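Local structure of putative pectin lyase (Geobacillus virus E2, 7CHU) at residues V92-A97 with G120-T125; T145-T150 with P156-V161; F482-A487 with A500-K505; F506-N509 with V513-V516. The protein forms the trimeric tailspike of a thermophilic bacteriophage and probably recognises, and perhaps cleaves, polysaccharide on the surface of its host. All coordinates share one frame; numbering follows the deposited sequence.

Interaction 1. Residues V92-A97 with G120-T125; sequences VAIQNA and GTYKVT
Ile94 reaches from helix 91-99 onto Tyr122 and Val124 of strand 120-124, and no hydrogen bond links the two backbones. Residues 92-97 are regular alpha-helix, with Asn96 N bonded to Val92 O at 2.8 Å and Ala97 N to Ala93 O at 2.9 Å. The other segment is extended from Gly120 to Val124 and leaves the strand at Thr125. Tyr122 points its CB at the helix and Val124 points its own across, touching with CG2, while the CB of Lys123 between them points away.

Everything on the helix side comes down to one methyl. CG1 of Ile94 lies beside the backbone N, and a nearly straight chi2 of 165° carries CD1 on to the strand. There Ile94 CD1 touches Val124 CG2 at 4.0 Å, the two side chains meeting at about a right angle. Ile94 CD1 also lies 4.1 Å from both CB and CD2 of Tyr122, approaching the root of that side chain on a slant to the ring. The phenol end has its own business: Tyr122 OH is hydrogen-bonded to Pro118 O, which helps to fix the ring that Ile94 leans on.

All three touching residues are buried, and the contact between them is purely apolar. Ile94 also packs on Ile128 of strand 128-130, while Tyr122 and Val124 both touch Ile147 on the next strand along. A short helix laid over the inward-facing residues of the first coils is consistent with the N-terminal cap of a right-handed parallel beta-helix, as in the pectate lyase-like family.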
loop_
_atom_site.group_PDB
_atom_site.type_symbol
_atom_site.label_atom_id
_atom_site.label_comp_id
_atom_site.label_asym_id
_atom_site.label_seq_id
_atom_site.Cartn_x
_atom_site.Cartn_y
_atom_site.Cartn_z
ATOM N N VAL A 92 19.031 21.041 27.397
ATOM C CA VAL A 92 19.716 22.213 26.857
ATOM C C VAL A 92 20.688 21.804 25.755
ATOM O O VAL A 92 20.818 22.490 24.731
ATOM C CB VAL A 92 20.425 22.993 27.986
ATOM C CG1 VAL A 92 21.300 24.113 27.411
ATOM C CG2 VAL A 92 19.391 23.567 28.963
ATOM N N ALA A 93 21.361 20.666 25.925
ATOM C CA ALA A 93 22.315 20.232 24.912
ATOM C C ALA A 93 21.605 19.909 23.601
ATOM O O ALA A 93 22.078 20.290 22.521
ATOM C CB ALA A 93 23.115 19.032 25.425
ATOM N N ILE A 94 20.440 19.256 23.679
ATOM C CA ILE A 94 19.692 18.930 22.467
ATOM C C ILE A 94 19.198 20.200 21.791
ATOM O O ILE A 94 19.288 20.342 20.565
ATOM C CB ILE A 94 18.524 17.965 22.784
ATOM C CG1 ILE A 94 19.043 16.585 23.206
ATOM C CG2 ILE A 94 17.576 17.828 21.576
ATOM C CD1 ILE A 94 17.967 15.705 23.878
ATOM N N GLN A 95 18.662 21.144 22.568
ATOM C CA GLN A 95 18.222 22.408 21.977
ATOM C C GLN A 95 19.388 23.146 21.322
ATOM O O GLN A 95 19.256 23.671 20.206
ATOM C CB GLN A 95 17.557 23.291 23.039
ATOM C CG GLN A 95 16.866 24.531 22.484
ATOM C CD GLN A 95 15.668 24.166 21.633
ATOM O OE1 GLN A 95 14.618 23.804 22.158
ATOM N NE2 GLN A 95 15.823 24.239 20.317
ATOM N N ASN A 96 20.543 23.185 21.997
ATOM C CA ASN A 96 21.720 23.830 21.415
ATOM C C ASN A 96 22.118 23.167 20.105
ATOM O O ASN A 96 22.454 23.854 19.132
ATOM C CB ASN A 96 22.885 23.818 22.429
ATOM C CG ASN A 96 22.689 24.847 23.534
ATOM O OD1 ASN A 96 21.821 25.699 23.419
ATOM N ND2 ASN A 96 23.513 24.799 24.576
ATOM N N ALA A 97 22.066 21.832 20.052
ATOM C CA ALA A 97 22.372 21.121 18.814
ATOM C C ALA A 97 21.435 21.535 17.695
ATOM O O ALA A 97 21.881 21.852 16.592
ATOM C CB ALA A 97 22.285 19.612 19.035
ATOM N N GLY A 120 20.903 5.768 23.090
ATOM C CA GLY A 120 20.886 6.299 24.439
ATOM C C GLY A 120 19.493 6.665 24.905
ATOM O O GLY A 120 18.521 6.634 24.156
ATOM N N THR A 121 19.433 7.032 26.183
ATOM C CA THR A 121 18.227 7.484 26.857
ATOM C C THR A 121 18.441 8.953 27.199
ATOM O O THR A 121 19.368 9.276 27.942
ATOM C CB THR A 121 18.008 6.651 28.122
ATOM O OG1 THR A 121 17.820 5.280 27.761
ATOM C CG2 THR A 121 16.807 7.134 28.903
ATOM N N TYR A 122 17.604 9.832 26.655
ATOM C CA TYR A 122 17.783 11.276 26.779
ATOM C C TYR A 122 16.683 11.850 27.673
ATOM O O TYR A 122 15.531 11.973 27.248
ATOM C CB TYR A 122 17.774 11.933 25.402
ATOM C CG TYR A 122 18.933 11.497 24.529
ATOM C CD1 TYR A 122 18.876 10.303 23.821
ATOM C CD2 TYR A 122 20.082 12.271 24.438
ATOM C CE1 TYR A 122 19.929 9.895 23.036
ATOM C CE2 TYR A 122 21.169 11.871 23.638
ATOM C CZ TYR A 122 21.064 10.676 22.935
ATOM O OH TYR A 122 22.090 10.238 22.144
ATOM N N LYS A 123 17.037 12.188 28.912
ATOM C CA LYS A 123 16.074 12.822 29.806
ATOM C C LYS A 123 15.803 14.244 29.334
ATOM O O LYS A 123 16.732 15.040 29.189
ATOM C CB LYS A 123 16.593 12.835 31.239
ATOM C CG LYS A 123 15.587 13.445 32.197
ATOM C CD LYS A 123 15.873 13.039 33.625
ATOM C CE LYS A 123 16.687 14.092 34.317
ATOM N NZ LYS A 123 16.749 13.852 35.795
ATOM N N VAL A 124 14.535 14.565 29.082
ATOM C CA VAL A 124 14.133 15.886 28.605
ATOM C C VAL A 124 13.092 16.435 29.569
ATOM O O VAL A 124 12.092 15.763 29.850
ATOM C CB VAL A 124 13.577 15.828 27.169
ATOM C CG1 VAL A 124 12.863 17.145 26.832
ATOM C CG2 VAL A 124 14.705 15.572 26.177
ATOM N N THR A 125 13.327 17.657 30.070
ATOM C CA THR A 125 12.531 18.219 31.155
ATOM C C THR A 125 11.708 19.430 30.748
ATOM O O THR A 125 10.915 19.918 31.559
ATOM C CB THR A 125 13.427 18.620 32.341
ATOM O OG1 THR A 125 14.350 19.635 31.925
ATOM C CG2 THR A 125 14.209 17.411 32.853
#

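Interaction 2. Residues T145-T150 with P156-V161; sequences TCIKST and PVFEFV
Ser149 OG takes a hydrogen bond from the backbone N of Ile151, two residues on, closing an ST turn just where strand 145-149 ends. Ser149 OG also has Val157 CG2 against it at 3.5 Å, and Ser149 CB stands 3.6 Å from that same Val157 CG2. The oxygen thus acts as an acceptor within its own chain, although a methyl sits beside it.

Val157 works with both branches. With CG1 anti to its backbone N (chi1 -179°) and CG2 beside that N, one methyl goes to each of two residues of the facing strand: CG2 to Ser149, CG1 to Ile147 CG2 at 3.7 Å. Ile147 is shared in a similar way. Its other branch, CG1, lies 4.0 Å from both CE2 and CZ of Phe158, meeting the far end of the ring obliquely while the two side chains run at about a right angle. All four residues are buried, and no hydrogen bond crosses between the segments.

The chain turns a corner at Val157 and Phe158, which lets two successive side chains face across the interior of the coil. Strand 145-149 pairs in parallel with 120-124 and with 177-180; strand 156-160 runs between 128-130 and 187-195. Ile147 therefore also rests on Tyr122 and Val124, and Phe158 on Ile128 and Ile130.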
loop_
_atom_site.group_PDB
_atom_site.type_symbol
_atom_site.label_atom_id
_atom_site.label_comp_id
_atom_site.label_asym_id
_atom_site.label_seq_id
_atom_site.Cartn_x
_atom_site.Cartn_y
_atom_site.Cartn_z
ATOM N N THR A 145 17.326 4.825 20.445
ATOM C CA THR A 145 17.358 6.230 20.825
ATOM C C THR A 145 15.999 6.541 21.442
ATOM O O THR A 145 14.976 6.482 20.750
ATOM C CB THR A 145 17.638 7.143 19.634
ATOM O OG1 THR A 145 18.941 6.864 19.110
ATOM C CG2 THR A 145 17.567 8.624 20.077
ATOM N N CYS A 146 15.980 6.846 22.741
ATOM C CA CYS A 146 14.721 7.069 23.447
ATOM C C CYS A 146 14.769 8.374 24.240
ATOM O O CYS A 146 15.619 8.543 25.122
ATOM C CB CYS A 146 14.408 5.890 24.368
ATOM S SG CYS A 146 12.786 6.046 25.226
ATOM N N ILE A 147 13.853 9.286 23.935
ATOM C CA ILE A 147 13.700 10.524 24.695
ATOM C C ILE A 147 12.734 10.246 25.842
ATOM O O ILE A 147 11.605 9.799 25.610
ATOM C CB ILE A 147 13.189 11.656 23.792
ATOM C CG1 ILE A 147 13.964 11.719 22.452
ATOM C CG2 ILE A 147 13.217 12.981 24.523
ATOM C CD1 ILE A 147 15.466 11.987 22.549
ATOM N N LYS A 148 13.195 10.432 27.078
ATOM C CA LYS A 148 12.401 10.186 28.276
ATOM C C LYS A 148 11.933 11.519 28.852
ATOM O O LYS A 148 12.733 12.281 29.402
ATOM C CB LYS A 148 13.198 9.407 29.317
ATOM C CG LYS A 148 13.635 8.021 28.834
ATOM C CD LYS A 148 12.651 6.927 29.148
ATOM C CE LYS A 148 13.265 5.547 28.873
ATOM N NZ LYS A 148 12.260 4.455 29.060
ATOM N N SER A 149 10.642 11.793 28.753
ATOM C CA SER A 149 10.112 13.089 29.179
ATOM C C SER A 149 9.788 13.091 30.661
ATOM O O SER A 149 9.232 12.124 31.187
ATOM C CB SER A 149 8.842 13.428 28.400
ATOM O OG SER A 149 8.379 14.736 28.717
ATOM N N THR A 150 10.078 14.210 31.326
ATOM C CA THR A 150 9.511 14.493 32.640
ATOM C C THR A 150 8.582 15.693 32.590
ATOM O O THR A 150 8.239 16.247 33.639
ATOM C CB THR A 150 10.601 14.756 33.683
ATOM O OG1 THR A 150 11.213 16.022 33.404
ATOM C CG2 THR A 150 11.667 13.648 33.667
ATOM N N PRO A 156 4.606 19.849 24.591
ATOM C CA PRO A 156 5.195 18.735 23.838
ATOM C C PRO A 156 6.667 18.546 24.171
ATOM O O PRO A 156 7.338 19.459 24.649
ATOM C CB PRO A 156 5.009 19.154 22.376
ATOM C CG PRO A 156 4.871 20.647 22.408
ATOM C CD PRO A 156 4.214 20.974 23.718
ATOM N N VAL A 157 7.150 17.321 23.931
ATOM C CA VAL A 157 8.583 17.049 24.032
ATOM C C VAL A 157 9.312 17.727 22.882
ATOM O O VAL A 157 10.266 18.487 23.086
ATOM C CB VAL A 157 8.852 15.532 24.048
ATOM C CG1 VAL A 157 10.339 15.262 24.167
ATOM C CG2 VAL A 157 8.144 14.873 25.193
ATOM N N PHE A 158 8.841 17.493 21.653
ATOM C CA PHE A 158 9.338 18.174 20.463
ATOM C C PHE A 158 8.196 18.991 19.880
ATOM O O PHE A 158 7.185 18.420 19.461
ATOM C CB PHE A 158 9.835 17.179 19.407
ATOM C CG PHE A 158 11.088 16.459 19.779
ATOM C CD1 PHE A 158 12.234 17.162 20.137
ATOM C CD2 PHE A 158 11.138 15.072 19.734
ATOM C CE1 PHE A 158 13.402 16.487 20.459
ATOM C CE2 PHE A 158 12.299 14.395 20.050
ATOM C CZ PHE A 158 13.429 15.094 20.418
ATOM N N GLU A 159 8.393 20.309 19.781
ATOM C CA GLU A 159 7.452 21.209 19.128
ATOM C C GLU A 159 8.039 21.660 17.792
ATOM O O GLU A 159 9.056 22.368 17.765
ATOM C CB GLU A 159 7.142 22.422 20.024
ATOM C CG GLU A 159 6.009 23.307 19.473
ATOM C CD GLU A 159 5.826 24.656 20.227
ATOM O OE1 GLU A 159 6.820 25.254 20.696
ATOM O OE2 GLU A 159 4.678 25.137 20.329
ATOM N N PHE A 160 7.383 21.278 16.691
ATOM C CA PHE A 160 7.687 21.775 15.352
ATOM C C PHE A 160 6.628 22.818 15.024
ATOM O O PHE A 160 5.447 22.483 14.914
ATOM C CB PHE A 160 7.661 20.664 14.286
ATOM C CG PHE A 160 8.701 19.571 14.455
ATOM C CD1 PHE A 160 8.499 18.540 15.367
ATOM C CD2 PHE A 160 9.859 19.557 13.672
ATOM C CE1 PHE A 160 9.439 17.529 15.509
ATOM C CE2 PHE A 160 10.803 18.554 13.802
ATOM C CZ PHE A 160 10.597 17.543 14.739
ATOM N N VAL A 161 7.040 24.074 14.851
ATOM C CA VAL A 161 6.127 25.167 14.507
ATOM C C VAL A 161 6.996 26.275 13.919
ATOM O O VAL A 161 8.109 26.480 14.411
ATOM C CB VAL A 161 5.338 25.649 15.740
ATOM C CG1 VAL A 161 6.282 26.259 16.812
ATOM C CG2 VAL A 161 4.265 26.677 15.377
#

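Interaction 3. Residues F482-A487 with A500-K505; sequences FTPVTA and ADNKLK
Over one face of the Phe482 ring lies a methyl of Leu504, with Leu504 CD1 placed 4.2 Å from Phe482 CE1. Leu504 gets it there by setting CG anti to its backbone N (chi1 179°), so the end of the side chain comes nearer the ring than its CB direction suggests. The ring has further company from both other chains, Leu495 of the second subunit and Ile480 of the third.

The other flat group, the carboxamide of Asn502, brings its OD1 to 3.9 Å from Pro484 CG, a looser van der Waals contact at the partly exposed side of the interface. Asn502 adopts left-handed backbone angles in the turn, and the preceding residue stiffens it. Asp501 OD1 accepts from Lys503 N at 3.2 Å, from above the carboxylate plane, forming an Asx turn. Asp501 OD2 is met on the syn side by Lys505 NZ in a 2.8 Å salt bridge; Asp498 is a second carboxylate partner of that lysine.

An Asx-braced turn between antiparallel strands 494-498 and 503-507, with an irregular segment packed alongside and neighbouring subunits meeting the phenyl ring, is consistent with a small C-terminal domain that helps to hold the three chains of the spike together.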
loop_
_atom_site.group_PDB
_atom_site.type_symbol
_atom_site.label_atom_id
_atom_site.label_comp_id
_atom_site.label_asym_id
_atom_site.label_seq_id
_atom_site.Cartn_x
_atom_site.Cartn_y
_atom_site.Cartn_z
ATOM N N PHE A 482 -56.180 -5.068 -16.232
ATOM C CA PHE A 482 -55.763 -4.645 -17.568
ATOM C C PHE A 482 -55.904 -3.140 -17.760
ATOM O O PHE A 482 -56.869 -2.525 -17.293
ATOM C CB PHE A 482 -56.594 -5.340 -18.655
ATOM C CG PHE A 482 -56.408 -6.838 -18.725
ATOM C CD1 PHE A 482 -57.197 -7.687 -17.943
ATOM C CD2 PHE A 482 -55.500 -7.396 -19.596
ATOM C CE1 PHE A 482 -57.055 -9.066 -18.017
ATOM C CE2 PHE A 482 -55.342 -8.776 -19.673
ATOM C CZ PHE A 482 -56.119 -9.609 -18.880
ATOM N N THR A 483 -54.950 -2.558 -18.494
ATOM C CA THR A 483 -55.098 -1.231 -19.073
ATOM C C THR A 483 -55.586 -1.373 -20.503
ATOM O O THR A 483 -54.973 -2.124 -21.276
ATOM C CB THR A 483 -53.763 -0.486 -19.055
ATOM O OG1 THR A 483 -53.359 -0.268 -17.698
ATOM C CG2 THR A 483 -53.905 0.864 -19.769
ATOM N N PRO A 484 -56.678 -0.711 -20.893
ATOM C CA PRO A 484 -57.225 -0.931 -22.244
ATOM C C PRO A 484 -56.236 -0.530 -23.338
ATOM O O PRO A 484 -55.592 0.514 -23.260
ATOM C CB PRO A 484 -58.491 -0.050 -22.268
ATOM C CG PRO A 484 -58.912 0.061 -20.793
ATOM C CD PRO A 484 -57.576 0.110 -20.046
ATOM N N VAL A 485 -56.155 -1.357 -24.384
ATOM C CA VAL A 485 -55.321 -1.109 -25.559
ATOM C C VAL A 485 -56.167 -1.326 -26.807
ATOM O O VAL A 485 -57.243 -1.920 -26.758
ATOM C CB VAL A 485 -54.074 -2.025 -25.621
ATOM C CG1 VAL A 485 -53.164 -1.789 -24.420
ATOM C CG2 VAL A 485 -54.508 -3.508 -25.705
ATOM N N THR A 486 -55.626 -0.904 -27.945
ATOM C CA THR A 486 -56.303 -1.100 -29.217
ATOM C C THR A 486 -56.174 -2.548 -29.671
ATOM O O THR A 486 -55.160 -3.212 -29.424
ATOM C CB THR A 486 -55.706 -0.194 -30.292
ATOM O OG1 THR A 486 -54.391 -0.668 -30.630
ATOM C CG2 THR A 486 -55.630 1.257 -29.800
ATOM N N ALA A 487 -57.204 -3.019 -30.381
ATOM C CA ALA A 487 -57.206 -4.392 -30.870
ATOM C C ALA A 487 -56.095 -4.625 -31.889
ATOM O O ALA A 487 -55.444 -5.681 -31.874
ATOM C CB ALA A 487 -58.567 -4.734 -31.481
ATOM N N ALA A 500 -61.547 0.385 -27.431
ATOM C CA ALA A 500 -62.689 0.838 -28.220
ATOM C C ALA A 500 -63.993 0.721 -27.443
ATOM O O ALA A 500 -64.860 1.591 -27.551
ATOM C CB ALA A 500 -62.784 0.037 -29.518
ATOM N N ASP A 501 -64.163 -0.357 -26.662
ATOM C CA ASP A 501 -65.434 -0.580 -25.986
ATOM C C ASP A 501 -65.277 -1.090 -24.555
ATOM O O ASP A 501 -66.284 -1.458 -23.938
ATOM C CB ASP A 501 -66.300 -1.558 -26.797
ATOM C CG ASP A 501 -65.570 -2.855 -27.137
ATOM O OD1 ASP A 501 -64.540 -3.165 -26.486
ATOM O OD2 ASP A 501 -66.028 -3.568 -28.057
ATOM N N ASN A 502 -64.055 -1.136 -24.014
ATOM C CA ASN A 502 -63.815 -1.541 -22.622
ATOM C C ASN A 502 -64.320 -2.958 -22.336
ATOM O O ASN A 502 -64.734 -3.272 -21.223
ATOM C CB ASN A 502 -64.433 -0.545 -21.637
ATOM C CG ASN A 502 -63.797 0.822 -21.722
ATOM O OD1 ASN A 502 -62.566 0.956 -21.793
ATOM N ND2 ASN A 502 -64.631 1.855 -21.726
ATOM N N LYS A 503 -64.260 -3.831 -23.332
ATOM C CA LYS A 503 -64.631 -5.224 -23.160
ATOM C C LYS A 503 -63.394 -6.120 -23.132
ATOM O O LYS A 503 -62.407 -5.862 -23.839
ATOM C CB LYS A 503 -65.564 -5.663 -24.283
ATOM C CG LYS A 503 -66.944 -5.049 -24.148
ATOM C CD LYS A 503 -67.863 -5.509 -25.249
ATOM C CE LYS A 503 -69.255 -4.910 -25.068
ATOM N NZ LYS A 503 -70.101 -5.360 -26.199
ATOM N N LEU A 504 -63.455 -7.162 -22.300
ATOM C CA LEU A 504 -62.427 -8.198 -22.297
ATOM C C LEU A 504 -62.529 -9.004 -23.583
ATOM O O LEU A 504 -63.595 -9.537 -23.900
ATOM C CB LEU A 504 -62.589 -9.116 -21.089
ATOM C CG LEU A 504 -61.562 -10.251 -21.023
ATOM C CD1 LEU A 504 -60.164 -9.701 -20.717
ATOM C CD2 LEU A 504 -61.952 -11.272 -19.969
ATOM N N LYS A 505 -61.428 -9.088 -24.335
ATOM C CA LYS A 505 -61.430 -9.758 -25.628
ATOM C C LYS A 505 -60.199 -10.642 -25.725
ATOM O O LYS A 505 -59.267 -10.538 -24.923
ATOM C CB LYS A 505 -61.458 -8.763 -26.804
ATOM C CG LYS A 505 -62.652 -7.818 -26.793
ATOM C CD LYS A 505 -62.790 -7.054 -28.100
ATOM C CE LYS A 505 -63.961 -6.063 -28.011
ATOM N NZ LYS A 505 -64.085 -5.238 -29.240
#

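Interaction 4. Residues F506-N509 with V513-V516; sequences FKDN and VKIV
Lys507 runs straight from its backbone as far as CD and then bends, chi3 -80°, a kink that lays CE against Val513 CG2 at 3.6 Å. Its CB touches the same methyl, so the aliphatic stem crosses the valine while NZ travels on to Thr490 O. Asp508 has CG in the crowded position between its backbone N and carbonyl carbon, chi1 65°, which turns the carboxylate to Lys514: Asp508 OD2 comes within 3.4 Å of Lys514 CD. Lys514 is itself bent twice near its end, and Lys514 NZ stays 4.9 Å from Asp508 OD2; it has a long, weak ion pair with the terminal carboxylate of Thr519 of the third subunit. The acid therefore meets the methylene chain and forms no salt bridge, though the opposite charges may still attract weakly. Asp508 OD1 is hydrogen-bonded to Thr510 OG1 inside the turn.

The backbones do the main gripping. Phe506 and Lys514 form an antiparallel hydrogen-bonded pair, with Phe506 N to Lys514 O at 2.8 Å and Lys514 N to Phe506 O also at 2.8 Å. Lys507 and Val513 follow as a non-hydrogen-bonded pair, their side chains on the opposite face from Phe506 and Lys514. Further from the turn, Val516 CG2 rests on Phe506 CB at 4.0 Å.

Phe506 packs on Leu518 of the third subunit, and Val516 meets Val516 of both other subunits, placing it close to the threefold axis. This is a beta hairpin, the last two strands of a three-stranded antiparallel sheet, with one face turned to the trimer core at the C-terminal tip.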
loop_
_atom_site.group_PDB
_atom_site.type_symbol
_atom_site.label_atom_id
_atom_site.label_comp_id
_atom_site.label_asym_id
_atom_site.label_seq_id
_atom_site.Cartn_x
_atom_site.Cartn_y
_atom_site.Cartn_z
ATOM N N PHE A 506 -60.230 -11.536 -26.707
ATOM C CA PHE A 506 -59.118 -12.431 -26.994
ATOM C C PHE A 506 -58.901 -12.458 -28.501
ATOM O O PHE A 506 -59.833 -12.762 -29.257
ATOM C CB PHE A 506 -59.414 -13.837 -26.456
ATOM C CG PHE A 506 -58.281 -14.823 -26.632
ATOM C CD1 PHE A 506 -57.110 -14.677 -25.907
ATOM C CD2 PHE A 506 -58.416 -15.925 -27.470
ATOM C CE1 PHE A 506 -56.074 -15.595 -26.042
ATOM C CE2 PHE A 506 -57.379 -16.845 -27.618
ATOM C CZ PHE A 506 -56.205 -16.675 -26.893
ATOM N N LYS A 507 -57.690 -12.129 -28.953
ATOM C CA LYS A 507 -57.334 -12.387 -30.346
ATOM C C LYS A 507 -56.734 -13.781 -30.414
ATOM O O LYS A 507 -55.653 -14.027 -29.863
ATOM C CB LYS A 507 -56.360 -11.349 -30.894
ATOM C CG LYS A 507 -55.861 -11.673 -32.294
ATOM C CD LYS A 507 -54.868 -10.598 -32.826
ATOM C CE LYS A 507 -55.613 -9.375 -33.348
ATOM N NZ LYS A 507 -54.706 -8.312 -33.890
ATOM N N ASP A 508 -57.412 -14.696 -31.106
ATOM C CA ASP A 508 -57.018 -16.093 -30.975
ATOM C C ASP A 508 -55.931 -16.444 -31.994
ATOM O O ASP A 508 -55.381 -15.593 -32.700
ATOM C CB ASP A 508 -58.238 -17.025 -31.039
ATOM C CG ASP A 508 -58.963 -17.006 -32.391
ATOM O OD1 ASP A 508 -58.389 -16.494 -33.383
ATOM O OD2 ASP A 508 -60.117 -17.524 -32.450
ATOM N N ASN A 509 -55.611 -17.733 -32.053
ATOM C CA ASN A 509 -54.554 -18.221 -32.921
ATOM C C ASN A 509 -54.825 -17.947 -34.393
ATOM O O ASN A 509 -53.889 -17.986 -35.189
ATOM C CB ASN A 509 -54.360 -19.715 -32.701
ATOM C CG ASN A 509 -53.028 -20.220 -33.256
ATOM O OD1 ASN A 509 -51.958 -19.707 -32.925
ATOM N ND2 ASN A 509 -53.106 -21.205 -34.120
ATOM N N VAL A 513 -60.143 -11.262 -33.554
ATOM C CA VAL A 513 -60.485 -10.733 -32.233
ATOM C C VAL A 513 -61.880 -11.206 -31.856
ATOM O O VAL A 513 -62.841 -10.970 -32.593
ATOM C CB VAL A 513 -60.414 -9.205 -32.204
ATOM C CG1 VAL A 513 -60.877 -8.670 -30.813
ATOM C CG2 VAL A 513 -59.012 -8.755 -32.519
ATOM N N LYS A 514 -61.991 -11.883 -30.718
ATOM C CA LYS A 514 -63.271 -12.376 -30.235
ATOM C C LYS A 514 -63.561 -11.818 -28.847
ATOM O O LYS A 514 -62.642 -11.506 -28.086
ATOM C CB LYS A 514 -63.286 -13.901 -30.204
ATOM C CG LYS A 514 -62.785 -14.493 -31.509
ATOM C CD LYS A 514 -62.987 -15.962 -31.557
ATOM C CE LYS A 514 -64.400 -16.293 -31.939
ATOM N NZ LYS A 514 -64.649 -15.877 -33.346
ATOM N N ILE A 515 -64.850 -11.701 -28.528
ATOM C CA ILE A 515 -65.282 -11.250 -27.209
ATOM C C ILE A 515 -65.259 -12.438 -26.258
ATOM O O ILE A 515 -65.696 -13.533 -26.616
ATOM C CB ILE A 515 -66.678 -10.606 -27.283
ATOM C CG1 ILE A 515 -66.561 -9.216 -27.925
ATOM C CG2 ILE A 515 -67.315 -10.523 -25.876
ATOM C CD1 ILE A 515 -67.872 -8.531 -28.213
ATOM N N VAL A 516 -64.681 -12.251 -25.073
ATOM C CA VAL A 516 -64.733 -13.290 -24.051
ATOM C C VAL A 516 -66.119 -13.242 -23.411
ATOM O O VAL A 516 -66.510 -12.220 -22.837
ATOM C CB VAL A 516 -63.630 -13.104 -23.002
ATOM C CG1 VAL A 516 -63.769 -14.161 -21.926
ATOM C CG2 VAL A 516 -62.225 -13.156 -23.645
#

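How the interactions relate
Two pairs of contacts lie on opposite sides of the chain's centre, interactions 3 and 4 in the C-terminal part: the centres of interactions 1 and 3 are about 95 Å apart. Interactions 1 and 2 are buried and mainly apolar within a single subunit. Their strands 120-124 and 145-149 are parallel neighbours, where Tyr122 N and O pair with Cys146 O and Lys148 N, probably near the capped end of the beta-helix. Interactions 3 and 4 both use strand 503-507 and are only partly buried. Their chemistry is more mixed, with an Asx turn, a salt bridge and antiparallel backbone bonds around apolar residues that face other subunits. The first pair builds the chain's own core, the second a trimer interface.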